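Local coordinates for protein tapirin (Caldicellulosiruptor hydrothermalis, PDB 6N2C) that probably binds cellulose through its C-terminal beta-helix domain, as a tapirin thought to help cells adhere to plant biomass, and carries a zinc ion, at residues E312-M326 with K333-L347. Residues are numbered along the deposited sequence; the frame is centred on the assembly and turned at random. Where two conformers were deposited one is given.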
loop_
_atom_site.group_PDB
_atom_site.type_symbol
_atom_site.label_atom_id
_atom_site.label_comp_id
_atom_site.label_asym_id
_atom_site.label_seq_id
_atom_site.Cartn_x
_atom_site.Cartn_y
_atom_site.Cartn_z
ATOM N N GLU A 312 -2.944 13.848 -0.738
ATOM C CA GLU A 312 -1.986 14.662 -0.016
ATOM C C GLU A 312 -0.628 14.693 -0.668
ATOM O O GLU A 312 -0.198 15.784 -1.100
ATOM C CB GLU A 312 -1.868 14.210 1.442
ATOM C CG GLU A 312 -3.148 14.368 2.216
ATOM C CD GLU A 312 -3.494 15.789 2.648
ATOM O OE1 GLU A 312 -4.684 15.961 2.970
ATOM O OE2 GLU A 312 -2.621 16.688 2.704
ATOM N N PHE A 313 0.068 13.553 -0.747
ATOM C CA PHE A 313 1.297 13.549 -1.501
ATOM C C PHE A 313 1.734 12.140 -1.865
ATOM O O PHE A 313 1.267 11.152 -1.259
ATOM C CB PHE A 313 2.445 14.289 -0.771
ATOM C CG PHE A 313 2.837 13.630 0.516
ATOM C CD1 PHE A 313 3.671 12.517 0.492
ATOM C CD2 PHE A 313 2.343 14.089 1.741
ATOM C CE1 PHE A 313 4.022 11.852 1.708
ATOM C CE2 PHE A 313 2.680 13.394 2.942
ATOM C CZ PHE A 313 3.554 12.306 2.912
ATOM N N ALA A 314 2.638 12.091 -2.856
ATOM C CA ALA A 314 3.399 10.886 -3.125
ATOM C C ALA A 314 4.837 11.240 -3.122
ATOM O O ALA A 314 5.265 12.237 -3.772
ATOM C CB ALA A 314 2.951 10.272 -4.456
ATOM N N TYR A 315 5.650 10.408 -2.473
ATOM C CA TYR A 315 7.049 10.616 -2.281
ATOM C C TYR A 315 7.690 9.352 -2.747
ATOM O O TYR A 315 7.346 8.268 -2.288
ATOM C CB TYR A 315 7.321 10.946 -0.789
ATOM C CG TYR A 315 8.698 11.115 -0.259
ATOM C CD1 TYR A 315 9.877 11.017 -1.062
ATOM C CD2 TYR A 315 8.919 11.420 1.127
ATOM C CE1 TYR A 315 11.147 11.133 -0.476
ATOM C CE2 TYR A 315 10.174 11.540 1.645
ATOM C CZ TYR A 315 11.277 11.386 0.871
ATOM O OH TYR A 315 12.514 11.548 1.413
ATOM N N PHE A 316 8.679 9.444 -3.655
ATOM C CA PHE A 316 9.199 8.277 -4.389
ATOM C C PHE A 316 10.610 8.536 -4.877
ATOM O O PHE A 316 11.030 9.702 -4.976
ATOM C CB PHE A 316 8.304 7.948 -5.664
ATOM C CG PHE A 316 8.104 9.171 -6.525
ATOM C CD1 PHE A 316 9.072 9.575 -7.425
ATOM C CD2 PHE A 316 7.029 10.004 -6.246
ATOM C CE1 PHE A 316 8.903 10.764 -8.143
ATOM C CE2 PHE A 316 6.876 11.188 -6.949
ATOM C CZ PHE A 316 7.796 11.549 -7.877
ATOM N N ASN A 317 11.353 7.467 -5.136
ATOM C CA ASN A 317 12.603 7.609 -5.825
ATOM C C ASN A 317 12.394 7.654 -7.370
ATOM O O ASN A 317 13.211 8.292 -8.093
ATOM C CB ASN A 317 13.604 6.526 -5.408
ATOM C CG ASN A 317 14.078 6.729 -3.998
ATOM O OD1 ASN A 317 14.301 7.894 -3.583
ATOM N ND2 ASN A 317 14.123 5.649 -3.209
ATOM N N LYS A 318 11.443 6.868 -7.852
ATOM C CA LYS A 318 11.123 6.797 -9.311
ATOM C C LYS A 318 9.605 6.701 -9.501
ATOM O O LYS A 318 8.902 5.946 -8.795
ATOM C CB LYS A 318 11.813 5.650 -10.038
ATOM C CG LYS A 318 11.619 5.700 -11.548
ATOM C CD LYS A 318 12.327 6.896 -12.196
ATOM C CE LYS A 318 11.855 7.215 -13.600
ATOM N NZ LYS A 318 12.393 6.135 -14.540
ATOM N N LEU A 319 9.069 7.540 -10.403
ATOM C CA LEU A 319 7.691 7.496 -10.809
ATOM C C LEU A 319 7.737 7.321 -12.371
ATOM O O LEU A 319 8.284 8.169 -13.048
ATOM C CB LEU A 319 7.016 8.827 -10.457
ATOM C CG LEU A 319 5.617 9.054 -11.015
ATOM C CD1 LEU A 319 4.634 7.928 -10.702
ATOM C CD2 LEU A 319 5.108 10.372 -10.584
ATOM N N ASN A 320 7.208 6.231 -12.859
ATOM C CA ASN A 320 7.065 5.940 -14.307
ATOM C C ASN A 320 5.619 6.006 -14.646
ATOM O O ASN A 320 4.812 5.212 -14.127
ATOM C CB ASN A 320 7.609 4.538 -14.608
ATOM C CG ASN A 320 9.066 4.464 -14.470
ATOM O OD1 ASN A 320 9.763 5.326 -15.036
ATOM N ND2 ASN A 320 9.590 3.490 -13.676
ATOM N N ILE A 321 5.218 6.968 -15.449
ATOM C CA ILE A 321 3.845 7.030 -15.967
ATOM C C ILE A 321 3.915 6.803 -17.521
ATOM O O ILE A 321 4.318 7.714 -18.237
ATOM C CB ILE A 321 3.137 8.336 -15.660
ATOM C CG1 ILE A 321 3.287 8.733 -14.184
ATOM C CG2 ILE A 321 1.679 8.241 -16.080
ATOM C CD1 ILE A 321 2.795 10.128 -13.877
ATOM N N TRP A 322 3.587 5.591 -17.971
ATOM C CA TRP A 322 3.672 5.215 -19.398
ATOM C C TRP A 322 2.303 4.862 -19.982
ATOM O O TRP A 322 2.196 4.509 -21.154
ATOM C CB TRP A 322 4.694 4.082 -19.613
ATOM C CG TRP A 322 6.090 4.314 -19.135
ATOM C CD1 TRP A 322 6.566 5.295 -18.316
ATOM C CD2 TRP A 322 7.182 3.466 -19.391
ATOM N NE1 TRP A 322 7.892 5.127 -18.103
ATOM C CE2 TRP A 322 8.278 3.997 -18.770
ATOM C CE3 TRP A 322 7.333 2.314 -20.154
ATOM C CZ2 TRP A 322 9.534 3.378 -18.816
ATOM C CZ3 TRP A 322 8.543 1.710 -20.199
ATOM C CH2 TRP A 322 9.638 2.240 -19.546
ATOM N N THR A 323 1.232 5.061 -19.190
ATOM C CA THR A 323 -0.111 4.879 -19.584
ATOM C C THR A 323 -1.025 5.755 -18.745
ATOM O O THR A 323 -0.501 6.498 -17.877
ATOM C CB THR A 323 -0.459 3.369 -19.527
ATOM O OG1 THR A 323 -1.665 3.187 -20.283
ATOM C CG2 THR A 323 -0.639 2.892 -18.030
ATOM N N ASP A 324 -2.333 5.735 -18.960
ATOM C CA ASP A 324 -3.265 6.548 -18.201
ATOM C C ASP A 324 -3.505 5.855 -16.872
ATOM O O ASP A 324 -3.678 4.641 -16.896
ATOM C CB ASP A 324 -4.570 6.809 -18.950
ATOM C CG ASP A 324 -5.289 5.533 -19.436
ATOM O OD1 ASP A 324 -4.670 4.580 -20.009
ATOM O OD2 ASP A 324 -6.483 5.470 -19.201
ATOM N N LYS A 325 -3.536 6.543 -15.722
ATOM C CA LYS A 325 -3.116 7.919 -15.467
ATOM C C LYS A 325 -2.819 8.111 -13.951
ATOM O O LYS A 325 -3.019 7.218 -13.131
ATOM C CB LYS A 325 -4.166 8.943 -15.895
ATOM C CG LYS A 325 -5.536 8.824 -15.235
ATOM C CD LYS A 325 -6.518 9.795 -15.906
ATOM C CE LYS A 325 -7.984 9.606 -15.509
ATOM N NZ LYS A 325 -8.847 10.706 -16.030
ATOM N N MET A 326 -2.284 9.263 -13.641
ATOM C CA MET A 326 -2.125 9.729 -12.232
ATOM C C MET A 326 -2.881 11.056 -12.147
ATOM O O MET A 326 -2.744 11.858 -13.101
ATOM C CB MET A 326 -0.721 9.988 -11.890
ATOM C CG MET A 326 -0.556 10.480 -10.459
ATOM S SD MET A 326 1.194 10.545 -10.025
ATOM C CE MET A 326 1.409 9.080 -9.196
ATOM N N LYS A 333 0.910 17.128 -3.624
ATOM C CA LYS A 333 2.285 17.314 -3.981
ATOM C C LYS A 333 2.879 16.025 -4.494
ATOM O O LYS A 333 2.432 14.933 -4.085
ATOM C CB LYS A 333 3.022 17.850 -2.746
ATOM C CG LYS A 333 2.393 19.201 -2.224
ATOM C CD LYS A 333 2.670 19.492 -0.760
ATOM C CE LYS A 333 1.895 20.703 -0.230
ATOM N NZ LYS A 333 0.451 20.476 0.076
ATOM N N LEU A 334 3.851 16.127 -5.394
ATOM C CA LEU A 334 4.744 15.019 -5.675
ATOM C C LEU A 334 6.104 15.375 -5.177
ATOM O O LEU A 334 6.628 16.486 -5.482
ATOM C CB LEU A 334 4.839 14.744 -7.180
ATOM C CG LEU A 334 3.569 14.205 -7.853
ATOM C CD1 LEU A 334 3.822 13.895 -9.316
ATOM C CD2 LEU A 334 3.145 12.944 -7.166
ATOM N N PHE A 335 6.782 14.436 -4.514
ATOM C CA PHE A 335 8.140 14.598 -4.036
ATOM C C PHE A 335 9.021 13.505 -4.668
ATOM O O PHE A 335 9.045 12.354 -4.157
ATOM C CB PHE A 335 8.252 14.517 -2.464
ATOM C CG PHE A 335 7.417 15.556 -1.729
ATOM C CD1 PHE A 335 7.848 16.841 -1.686
ATOM C CD2 PHE A 335 6.215 15.250 -1.164
ATOM C CE1 PHE A 335 7.128 17.829 -1.027
ATOM C CE2 PHE A 335 5.473 16.215 -0.534
ATOM C CZ PHE A 335 5.941 17.524 -0.444
ATOM N N GLY A 336 9.744 13.833 -5.733
ATOM C CA GLY A 336 10.706 12.967 -6.297
ATOM C C GLY A 336 12.086 13.240 -5.841
ATOM O O GLY A 336 12.292 14.280 -5.121
ATOM N N GLY A 337 13.084 12.461 -6.278
ATOM C CA GLY A 337 12.955 11.338 -7.175
ATOM C C GLY A 337 12.925 11.791 -8.617
ATOM O O GLY A 337 12.719 12.990 -8.922
ATOM N N ASP A 338 12.997 10.802 -9.506
ATOM C CA ASP A 338 12.883 11.075 -10.921
ATOM C C ASP A 338 11.513 10.681 -11.404
ATOM O O ASP A 338 10.891 9.698 -10.924
ATOM C CB ASP A 338 13.973 10.257 -11.695
ATOM C CG ASP A 338 15.388 10.645 -11.341
ATOM O OD1 ASP A 338 15.667 11.785 -10.900
ATOM O OD2 ASP A 338 16.249 9.805 -11.608
ATOM N N ILE A 339 11.050 11.423 -12.406
ATOM C CA ILE A 339 9.767 11.230 -12.977
ATOM C C ILE A 339 9.968 11.022 -14.481
ATOM O O ILE A 339 10.694 11.817 -15.110
ATOM C CB ILE A 339 8.949 12.447 -12.802
ATOM C CG1 ILE A 339 8.697 12.784 -11.327
ATOM C CG2 ILE A 339 7.583 12.245 -13.436
ATOM C CD1 ILE A 339 7.728 13.963 -11.080
ATOM N N GLU A 340 9.362 9.960 -15.047
ATOM C CA GLU A 340 9.529 9.711 -16.484
ATOM C C GLU A 340 8.130 9.430 -17.042
ATOM O O GLU A 340 7.430 8.511 -16.561
ATOM C CB GLU A 340 10.525 8.576 -16.702
ATOM C CG GLU A 340 10.655 8.183 -18.170
ATOM C CD GLU A 340 11.613 7.004 -18.342
ATOM O OE1 GLU A 340 12.306 6.581 -17.375
ATOM O OE2 GLU A 340 11.730 6.545 -19.465
ATOM N N ILE A 341 7.681 10.239 -18.020
ATOM C CA ILE A 341 6.392 10.067 -18.629
ATOM C C ILE A 341 6.683 9.755 -20.102
ATOM O O ILE A 341 7.372 10.535 -20.755
ATOM C CB ILE A 341 5.568 11.357 -18.514
ATOM C CG1 ILE A 341 5.532 11.825 -17.031
ATOM C CG2 ILE A 341 4.195 11.240 -19.088
ATOM C CD1 ILE A 341 4.786 13.080 -16.793
ATOM N N ARG A 342 6.237 8.587 -20.557
ATOM C CA ARG A 342 6.442 8.227 -21.951
ATOM C C ARG A 342 5.243 7.471 -22.458
ATOM O O ARG A 342 4.211 7.349 -21.789
ATOM C CB ARG A 342 7.725 7.452 -22.077
ATOM C CG ARG A 342 7.738 6.094 -21.507
ATOM C CD ARG A 342 8.965 5.313 -22.018
ATOM N NE ARG A 342 10.223 5.979 -21.740
ATOM C CZ ARG A 342 11.136 6.422 -22.645
ATOM N NH1 ARG A 342 12.207 7.048 -22.184
ATOM N NH2 ARG A 342 11.035 6.282 -23.987
ATOM N N ASN A 343 5.292 7.106 -23.743
ATOM C CA ASN A 343 4.104 6.450 -24.384
ATOM C C ASN A 343 2.850 7.240 -24.106
ATOM O O ASN A 343 2.790 8.410 -24.369
ATOM C CB ASN A 343 4.063 4.975 -23.933
ATOM C CG ASN A 343 5.344 4.233 -24.290
ATOM O OD1 ASN A 343 6.032 4.630 -25.218
ATOM N ND2 ASN A 343 5.681 3.193 -23.555
ATOM N N ASP A 344 1.784 6.599 -23.597
ATOM C CA ASP A 344 0.522 7.212 -23.318
ATOM C C ASP A 344 0.379 7.779 -21.843
ATOM O O ASP A 344 -0.746 8.092 -21.348
ATOM C CB ASP A 344 -0.594 6.172 -23.513
ATOM C CG ASP A 344 -0.844 5.854 -25.032
ATOM O OD1 ASP A 344 -0.628 6.767 -25.843
ATOM O OD2 ASP A 344 -1.233 4.685 -25.351
ATOM N N GLY A 345 1.521 7.967 -21.220
ATOM C CA GLY A 345 1.475 8.455 -19.846
ATOM C C GLY A 345 0.751 9.750 -19.733
ATOM O O GLY A 345 0.981 10.668 -20.528
ATOM N N ILE A 346 -0.145 9.873 -18.757
ATOM C CA ILE A 346 -0.840 11.103 -18.463
ATOM C C ILE A 346 -0.688 11.436 -16.916
ATOM O O ILE A 346 -1.011 10.586 -16.077
ATOM C CB ILE A 346 -2.333 10.990 -18.720
ATOM C CG1 ILE A 346 -2.569 10.678 -20.197
ATOM C CG2 ILE A 346 -3.025 12.303 -18.334
ATOM C CD1 ILE A 346 -4.033 10.462 -20.534
ATOM N N LEU A 347 -0.247 12.641 -16.633
ATOM C CA LEU A 347 -0.274 13.256 -15.256
ATOM C C LEU A 347 -1.203 14.445 -15.346
ATOM O O LEU A 347 -0.918 15.428 -16.082
ATOM C CB LEU A 347 1.094 13.770 -14.823
ATOM C CG LEU A 347 1.226 14.476 -13.448
ATOM C CD1 LEU A 347 0.691 13.564 -12.353
ATOM C CD2 LEU A 347 2.614 14.969 -13.215
HETATM O O HOH W 1 0.327 17.955 0.551
HETATM O O HOH W 2 -2.071 3.001 -23.621
#
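Lys318 NZ is held by two oxygens: a salt bridge to Glu340 OE1 at 2.9 Å and a hydrogen bond to Asn320 OD1 at 2.8 Å. Glu340 OE2 accepts hydrogen bonds from Arg342 NE and NH1, from opposite faces of the carboxylate plane. The Lys318-Glu340 bridge joins neighbouring coils of a parallel beta-helix; Arg342 holds the carboxylate from within its own coil. Strands 313-315 and 318-321 pair in register with 333-335 and 338-341, axes about 4.7 and 4.8 Å apart. Lys318 bends at chi2 (67°) and chi4 (-73°), which brings NZ there. Asn320 ND2 turns to Asp299 on the preceding coil. Arg342 CG lies over the Trp322 five-membered ring, 3.3 Å from its centroid, a CH-pi contact. With an alanine in place of Trp322, the aliphatic part of Arg342 would probably lose the ring it lies on, and its guanidinium be less fixed beside Glu340. Inside the beta-helix, Leu319 CD2 meets Leu334 CD1, and Met326 CG packs on Leu347 CD1. Phe316 sits between Leu319 CB on one face and Phe335 O on the other. Outside, Phe335 turns its edge toward the Phe313 face in an offset edge-to-face pair, planes at 71°, with Phe335 CE2 3.6 Å from Phe313 CB.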